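Local coordinates for protein beta-N-acetylhexosaminidase (Microbacterium sp. HJ5, PDB 7BWG) that probably hydrolyses terminal non-reducing N-acetyl-D-hexosamine residues from N-acetyl-beta-D-hexosaminides, as a member of glycoside hydrolase family 20, at residues Pro191-Leu196 / His240-Ala245; Thr200-Asp205 / Leu278-Gly283. One frame throughout, in Å; residues are numbered along the deposited sequence.

Interaction 1 of 2, residues Pro191-Leu196 / His240-Ala245; sequences PELTAL and HAIGLA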
# COMPACT_ATOMS: atom_id res chain seq x y z
N PRO A 191 -0.20 9.50 14.38
CA PRO A 191 -0.35 8.49 15.44
C PRO A 191 -1.20 8.94 16.61
O PRO A 191 -1.71 8.08 17.34
CB PRO A 191 1.10 8.22 15.88
CG PRO A 191 1.88 9.43 15.45
CD PRO A 191 1.05 10.28 14.53
N GLU A 192 -1.36 10.24 16.82
CA GLU A 192 -2.18 10.71 17.94
C GLU A 192 -3.66 10.45 17.72
O GLU A 192 -4.43 10.48 18.69
CB GLU A 192 -1.93 12.20 18.18
CG GLU A 192 -2.49 13.13 17.12
CD GLU A 192 -1.64 13.20 15.87
OE1 GLU A 192 -0.46 12.78 15.93
OE2 GLU A 192 -2.14 13.68 14.83
N LEU A 193 -4.07 10.17 16.48
CA LEU A 193 -5.48 9.87 16.20
C LEU A 193 -5.96 8.69 17.02
O LEU A 193 -6.85 8.83 17.87
CB LEU A 193 -5.67 9.61 14.70
CG LEU A 193 -5.88 10.84 13.81
CD1 LEU A 193 -5.70 10.49 12.35
CD2 LEU A 193 -7.25 11.44 14.06
N THR A 194 -5.37 7.51 16.81
CA THR A 194 -5.74 6.35 17.61
C THR A 194 -5.35 6.52 19.08
O THR A 194 -5.87 5.78 19.93
CB THR A 194 -5.09 5.09 17.06
OG1 THR A 194 -3.78 5.39 16.56
CG2 THR A 194 -5.94 4.51 15.95
N ALA A 195 -4.46 7.46 19.39
CA ALA A 195 -4.06 7.67 20.77
C ALA A 195 -5.17 8.33 21.58
O ALA A 195 -5.39 7.98 22.75
CB ALA A 195 -2.78 8.50 20.83
N LEU A 196 -5.88 9.30 20.99
CA LEU A 196 -6.81 10.11 21.76
C LEU A 196 -8.16 10.31 21.07
O LEU A 196 -8.98 11.09 21.58
CB LEU A 196 -6.19 11.48 22.07
CG LEU A 196 -4.70 11.54 22.41
CD1 LEU A 196 -4.21 12.97 22.33
CD2 LEU A 196 -4.43 10.95 23.79
N HIS A 240 -15.41 15.15 13.87
CA HIS A 240 -15.21 15.72 15.20
C HIS A 240 -14.09 15.01 15.95
O HIS A 240 -13.34 15.64 16.70
CB HIS A 240 -16.50 15.69 16.00
CG HIS A 240 -16.41 16.40 17.31
ND1 HIS A 240 -15.99 15.79 18.47
CD2 HIS A 240 -16.68 17.69 17.64
CE1 HIS A 240 -16.00 16.67 19.46
NE2 HIS A 240 -16.41 17.83 18.98
N ALA A 241 -13.97 13.69 15.76
CA ALA A 241 -12.98 12.92 16.51
C ALA A 241 -11.55 13.30 16.12
O ALA A 241 -10.63 13.16 16.93
CB ALA A 241 -13.20 11.43 16.29
N ILE A 242 -11.36 13.80 14.90
CA ILE A 242 -10.03 14.19 14.45
C ILE A 242 -9.56 15.43 15.21
O ILE A 242 -8.36 15.60 15.46
CB ILE A 242 -10.08 14.41 12.93
CG1 ILE A 242 -10.36 13.07 12.24
CG2 ILE A 242 -8.81 15.08 12.42
CD1 ILE A 242 -10.17 13.06 10.76
N GLY A 243 -10.49 16.30 15.60
CA GLY A 243 -10.14 17.45 16.41
C GLY A 243 -9.72 17.10 17.82
O GLY A 243 -9.13 17.95 18.50
N LEU A 244 -10.01 15.88 18.28
CA LEU A 244 -9.59 15.47 19.61
C LEU A 244 -8.07 15.36 19.70
O LEU A 244 -7.48 15.70 20.73
CB LEU A 244 -10.24 14.14 19.99
CG LEU A 244 -11.76 14.12 20.14
CD1 LEU A 244 -12.21 12.75 20.64
CD2 LEU A 244 -12.21 15.22 21.07
N ALA A 245 -7.44 14.88 18.63
CA ALA A 245 -6.02 14.58 18.61
C ALA A 245 -5.19 15.61 17.85
O ALA A 245 -4.11 15.98 18.30
CB ALA A 245 -5.79 13.20 18.01
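The methyl group of Ala-245 is the projection on which this contact turns. It belongs to the weakly bonded helical turn at about 242-245 and meets Glu-192 and Leu-193, with the CA atoms of Leu-193 and Ala-245 5.3 Å apart. Ala-245 CB touches three parts of the 191-196 segment: the carbonyl oxygen Glu-192 O, the backbone at Leu-193 CA, at 3.8 Å, and the aliphatic part of Glu-192, whose CG lies 3.4 Å from Ala-245 CB. Glu-192 presents its CG because that atom occupies the crowded position between the backbone N and the carbonyl carbon (chi1 71°), and the chain then bends at chi2. The acid thus contributes methylene surface to the contact and not its carboxylate.

On the more buried side, Leu-193 and Ile-242 cross obliquely. Leu-193 CG stands beside its backbone N, anti to the carbonyl carbon (chi1 -85°), and branch CD2 reaches across to Ile-242, 3.9 Å from Ile-242 CA and 4.0 Å from Ile-242 CG1. Trp-183 of strand 182-183 and Phe-297 of helix 292-308 touch both of these side chains, so the pair continues into the packing around the catalytic TIM barrel.

Toward the outer side, Leu-196 and Leu-244 meet differently: Leu-244 CB lies 3.7 Å from the carbonyl oxygen Leu-196 O, while Leu-196 CB faces Ala-245 CB at 4.4 Å. Leu-244 also rests on Pro-276.

With neither a hydrogen bond nor a salt bridge joining the two segments, their association rests on methyl and methylene groups set against each other and against backbone carbonyls, a mostly apolar association that does not rely on directional bonds between the segments.

Interaction 2 of 2, residues Thr200-Asp205 / Leu278-Gly283; sequences TAVGGD and LGIEVG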
# COMPACT_ATOMS: atom_id res chain seq x y z
N THR A 200 -13.76 6.62 22.88
CA THR A 200 -15.19 6.68 23.13
C THR A 200 -15.98 5.97 22.04
O THR A 200 -15.43 5.51 21.03
CB THR A 200 -15.65 8.14 23.25
OG1 THR A 200 -15.45 8.81 22.00
CG2 THR A 200 -14.85 8.85 24.33
N ALA A 201 -17.28 5.84 22.28
CA ALA A 201 -18.27 5.44 21.29
C ALA A 201 -19.55 6.18 21.61
O ALA A 201 -19.63 6.91 22.61
CB ALA A 201 -18.47 3.92 21.29
N VAL A 202 -20.57 6.01 20.77
CA VAL A 202 -21.82 6.72 20.99
C VAL A 202 -22.50 6.19 22.25
O VAL A 202 -22.47 4.98 22.53
CB VAL A 202 -22.73 6.62 19.75
CG1 VAL A 202 -23.30 5.23 19.60
CG2 VAL A 202 -23.84 7.65 19.82
N GLY A 203 -23.07 7.10 23.04
CA GLY A 203 -23.74 6.71 24.26
C GLY A 203 -22.84 6.27 25.39
O GLY A 203 -23.28 5.52 26.27
N GLY A 204 -21.58 6.70 25.39
CA GLY A 204 -20.66 6.30 26.44
C GLY A 204 -20.29 4.83 26.43
O GLY A 204 -20.04 4.25 27.49
N ASP A 205 -20.23 4.22 25.26
CA ASP A 205 -19.94 2.81 25.08
C ASP A 205 -18.46 2.60 24.79
O ASP A 205 -17.75 3.54 24.46
CB ASP A 205 -20.81 2.25 23.95
CG ASP A 205 -22.14 1.72 24.45
OD1 ASP A 205 -22.14 0.76 25.24
OD2 ASP A 205 -23.19 2.28 24.06
N LEU A 278 -20.63 11.99 22.20
CA LEU A 278 -21.32 10.73 22.44
C LEU A 278 -22.74 10.73 21.90
O LEU A 278 -23.52 9.83 22.24
CB LEU A 278 -21.33 10.43 23.94
CG LEU A 278 -19.99 10.49 24.68
CD1 LEU A 278 -20.11 9.91 26.08
CD2 LEU A 278 -18.90 9.78 23.89
N GLY A 279 -23.09 11.70 21.06
CA GLY A 279 -24.41 11.78 20.47
C GLY A 279 -24.46 11.19 19.07
O GLY A 279 -23.49 10.62 18.56
N ILE A 280 -25.61 11.35 18.43
CA ILE A 280 -25.88 10.76 17.13
C ILE A 280 -26.13 11.80 16.04
O ILE A 280 -26.31 11.43 14.88
CB ILE A 280 -27.06 9.77 17.19
CG1 ILE A 280 -28.39 10.52 17.30
CG2 ILE A 280 -26.90 8.82 18.36
CD1 ILE A 280 -29.60 9.63 17.26
N GLU A 281 -26.15 13.09 16.38
CA GLU A 281 -26.40 14.11 15.38
C GLU A 281 -25.24 14.21 14.40
O GLU A 281 -24.08 13.96 14.75
CB GLU A 281 -26.65 15.46 16.06
CG GLU A 281 -27.67 15.41 17.18
CD GLU A 281 -28.86 16.31 16.94
OE1 GLU A 281 -29.44 16.80 17.93
OE2 GLU A 281 -29.21 16.54 15.77
N VAL A 282 -25.56 14.59 13.17
CA VAL A 282 -24.61 14.59 12.07
C VAL A 282 -24.51 15.99 11.48
O VAL A 282 -25.35 16.86 11.74
CB VAL A 282 -24.98 13.57 10.98
CG1 VAL A 282 -25.10 12.17 11.57
CG2 VAL A 282 -26.27 13.98 10.29
N GLY A 283 -23.47 16.21 10.69
CA GLY A 283 -23.32 17.44 9.95
C GLY A 283 -23.00 18.66 10.78
O GLY A 283 -23.29 19.79 10.36
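Gly-203 N donates a hydrogen bond to Leu-278 O, 2.9 Å from N to O and nearly straight, with an N-H...O angle of 163°. The donor lies in the carbonyl plane on a lone pair of the oxygen. Beside this bond the side chain of Leu-278 is laid against the bend formed by Thr-200 to Gly-204. Its CG stands beside the backbone N, anti to the carbonyl carbon (chi1 -51°), and the two methyls divide the work: CD2 approaches Thr-200 CB at 3.7 Å, the two side chains crossing at about a right angle, and also nears Ala-201 O, while CD1 lies 3.6 Å from Gly-204 N.

Val-202 packs over the following residues of the 278-283 loop. Its CG2, anti to the backbone N, sits 3.3 Å from Leu-278 O and 3.2 Å from Gly-279 O, and reaches Ile-280 CG2 at 3.6 Å. One branch thus spans two successive carbonyls and a methyl group.

The bend is a type II beta turn from Ala-201 to Gly-204, with Val-202 and Gly-203 at its two central positions. Gly-203 has the positive phi (72°) expected at the third position, and a weak bond from Gly-204 N to Ala-201 O closes the turn. Both segments are loops of the family 20 catalytic domain, whose fold is a TIM barrel.

Further out, each loop is held by other parts of that domain. Arg-184 binds Thr-200 O, a backbone hydrogen bond links Val-202 to Arg-150, and Asp-205 OD1 forms a salt bridge with Arg-455. On the other loop, Gln-181 NE2 donates to Gly-279 O, a carbonyl already lined by the Val-202 methyl, and Gly-283 is tied through its backbone to His-322.

How the interactions relate
From the N terminus the chain reaches helix 192-196, the first half of interaction 1, and continues almost at once into the 200-205 turn, the first half of interaction 2. It then runs through helix 212-224 and strand 228-233 to residues 240-245, where interaction 1 closes a loop with 43 residues between its segments. Residues 278-283, ahead of helix 292-308, close the longer loop of interaction 2, with 72 between. The segments alternate, so the two closures cross and do not nest. With centres 15 Å apart on the same side of the chain's centre, they join neighbouring parts of 191-205 to two successive portions of the excursion between strand 228-233 and helix 292-308.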